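Long-range contact in copper homeostasis protein cutF (Escherichia coli, PDB 2Z4I), which takes part in copper homeostasis and in cell adhesion to hydrophobic surfaces, and activates the Cpx signalling pathway from the outer membrane: residues 152-157 with 197-202. The protein carries 1 engineered substitution. Sequence-based numbering, arbitrary orientation.
Sequences MVANNA and LAPDTA
Residues 152-157 and 197-202 run parallel where they meet, and a single beta bridge pairs Val153 with Leu197. Both backbone polar groups of Leu197 are used, on residues flanking Val153: Leu197 N donates to Met152 O at 2.6 Å (167° at the hydrogen), almost along the C=O axis. In the other bond Ala154 N gives its hydrogen to Leu197 O at 2.7 Å (158°), approaching from above the carbonyl plane.

The two bridged side chains meet beside these bonds. Val153 holds CG1 anti to its backbone N (chi1 -176°), which places this methyl 3.6 Å from Leu197 O and 4.3 Å from Pro199 CD. The other branch, Val153 CG2, lies 4.4 Å from Leu197 CB, so the valine touches the base of the leucine. Both residues are buried: Val153 also packs on Tyr133 and Phe142, Leu197 on Leu129 and Phe182.

Pro199 takes over farther along, its CB directed toward residues 152-157. Its ring meets the methyl of Ala154 at the CD corner (Ala154 CB to Pro199 CD 4.3 Å), while the amide tip of Asn156 reaches the next ring atom, with ND2 4.3 Å from Pro199 CG. Asn156 OD1 is engaged by Leu159 N, capping the start of helix 157-167.

Strand order and the helix between the two segments identify this as the parallel closure of the OB barrel, joining the end of strand 150-152 to strand 194-199, itself antiparallel to strand 174-185. Chemically, the seam is fixed in register by two backbone hydrogen bonds around one residue; beyond them it continues through apolar contacts of alanine and proline, with no charged side chain taking part between the segments.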
loop_
_atom_site.group_PDB
_atom_site.type_symbol
_atom_site.label_atom_id
_atom_site.label_comp_id
_atom_site.label_asym_id
_atom_site.label_seq_id
_atom_site.Cartn_x
_atom_site.Cartn_y
_atom_site.Cartn_z
HETATM N N MSE A 152 14.111 -24.544 -3.507
HETATM C CA MSE A 152 13.722 -25.514 -4.522
HETATM C C MSE A 152 12.973 -24.790 -5.640
HETATM O O MSE A 152 12.236 -23.833 -5.388
HETATM C CB MSE A 152 12.814 -26.570 -3.927
HETATM C CG MSE A 152 13.515 -27.610 -3.101
HETATM SE SE MSE A 152 12.178 -28.629 -2.165
HETATM C CE MSE A 152 12.314 -27.701 -0.473
ATOM N N VAL A 153 13.149 -25.245 -6.870
ATOM C CA VAL A 153 12.491 -24.607 -7.993
ATOM C C VAL A 153 11.441 -25.544 -8.569
ATOM O O VAL A 153 11.746 -26.666 -8.952
ATOM C CB VAL A 153 13.533 -24.219 -9.074
ATOM C CG1 VAL A 153 12.872 -23.463 -10.198
ATOM C CG2 VAL A 153 14.617 -23.375 -8.446
ATOM N N ALA A 154 10.197 -25.084 -8.610
ATOM C CA ALA A 154 9.107 -25.895 -9.137
ATOM C C ALA A 154 9.531 -26.503 -10.467
ATOM O O ALA A 154 10.069 -25.802 -11.326
ATOM C CB ALA A 154 7.853 -25.040 -9.329
ATOM N N ASN A 155 9.301 -27.805 -10.631
ATOM C CA ASN A 155 9.666 -28.468 -11.872
ATOM C C ASN A 155 9.077 -27.749 -13.050
ATOM O O ASN A 155 7.925 -27.339 -13.010
ATOM C CB ASN A 155 9.173 -29.908 -11.892
ATOM C CG ASN A 155 10.038 -30.811 -11.086
ATOM O OD1 ASN A 155 10.163 -30.644 -9.874
ATOM N ND2 ASN A 155 10.666 -31.768 -11.750
ATOM N N ASN A 156 9.884 -27.598 -14.093
ATOM C CA ASN A 156 9.459 -26.951 -15.324
ATOM C C ASN A 156 10.305 -27.512 -16.458
ATOM O O ASN A 156 11.479 -27.178 -16.607
ATOM C CB ASN A 156 9.648 -25.449 -15.232
ATOM C CG ASN A 156 9.163 -24.745 -16.459
ATOM O OD1 ASN A 156 9.812 -24.769 -17.498
ATOM N ND2 ASN A 156 8.000 -24.129 -16.360
ATOM N N ALA A 157 9.690 -28.387 -17.243
ATOM C CA ALA A 157 10.347 -29.054 -18.356
ATOM C C ALA A 157 11.335 -28.191 -19.116
ATOM O O ALA A 157 12.538 -28.452 -19.105
ATOM C CB ALA A 157 9.303 -29.581 -19.308
ATOM N N LEU A 197 10.339 -22.030 -5.233
ATOM C CA LEU A 197 10.390 -20.977 -6.241
ATOM C C LEU A 197 9.704 -21.394 -7.521
ATOM O O LEU A 197 10.097 -22.377 -8.155
ATOM C CB LEU A 197 11.831 -20.595 -6.575
ATOM C CG LEU A 197 11.919 -19.394 -7.521
ATOM C CD1 LEU A 197 11.476 -18.164 -6.748
ATOM C CD2 LEU A 197 13.332 -19.185 -8.035
ATOM N N ALA A 198 8.684 -20.632 -7.907
ATOM C CA ALA A 198 7.937 -20.910 -9.127
ATOM C C ALA A 198 8.345 -19.890 -10.180
ATOM O O ALA A 198 8.207 -18.683 -9.972
ATOM C CB ALA A 198 6.441 -20.815 -8.853
ATOM N N PRO A 199 8.869 -20.352 -11.322
ATOM C CA PRO A 199 9.277 -19.406 -12.370
ATOM C C PRO A 199 8.094 -18.685 -13.016
ATOM O O PRO A 199 6.985 -19.199 -13.016
ATOM C CB PRO A 199 10.029 -20.296 -13.357
ATOM C CG PRO A 199 9.351 -21.660 -13.173
ATOM C CD PRO A 199 9.236 -21.738 -11.671
ATOM N N ASP A 200 8.327 -17.486 -13.547
ATOM C CA ASP A 200 7.277 -16.708 -14.211
ATOM C C ASP A 200 7.675 -16.388 -15.642
ATOM O O ASP A 200 6.877 -15.823 -16.398
ATOM C CB ASP A 200 7.017 -15.380 -13.510
ATOM C CG ASP A 200 6.259 -15.528 -12.205
ATOM O OD1 ASP A 200 6.920 -15.645 -11.145
ATOM O OD2 ASP A 200 5.003 -15.510 -12.234
ATOM N N THR A 201 8.911 -16.725 -16.008
ATOM C CA THR A 201 9.410 -16.472 -17.363
ATOM C C THR A 201 10.452 -17.523 -17.736
ATOM O O THR A 201 10.986 -18.216 -16.863
ATOM C CB THR A 201 10.122 -15.096 -17.482
ATOM O OG1 THR A 201 11.457 -15.194 -16.957
ATOM C CG2 THR A 201 9.368 -14.029 -16.723
ATOM N N ALA A 202 10.746 -17.641 -19.030
ATOM C CA ALA A 202 11.766 -18.581 -19.472
ATOM C C ALA A 202 13.044 -18.085 -18.820
ATOM O O ALA A 202 13.140 -16.920 -18.427
ATOM C CB ALA A 202 11.907 -18.538 -20.967
#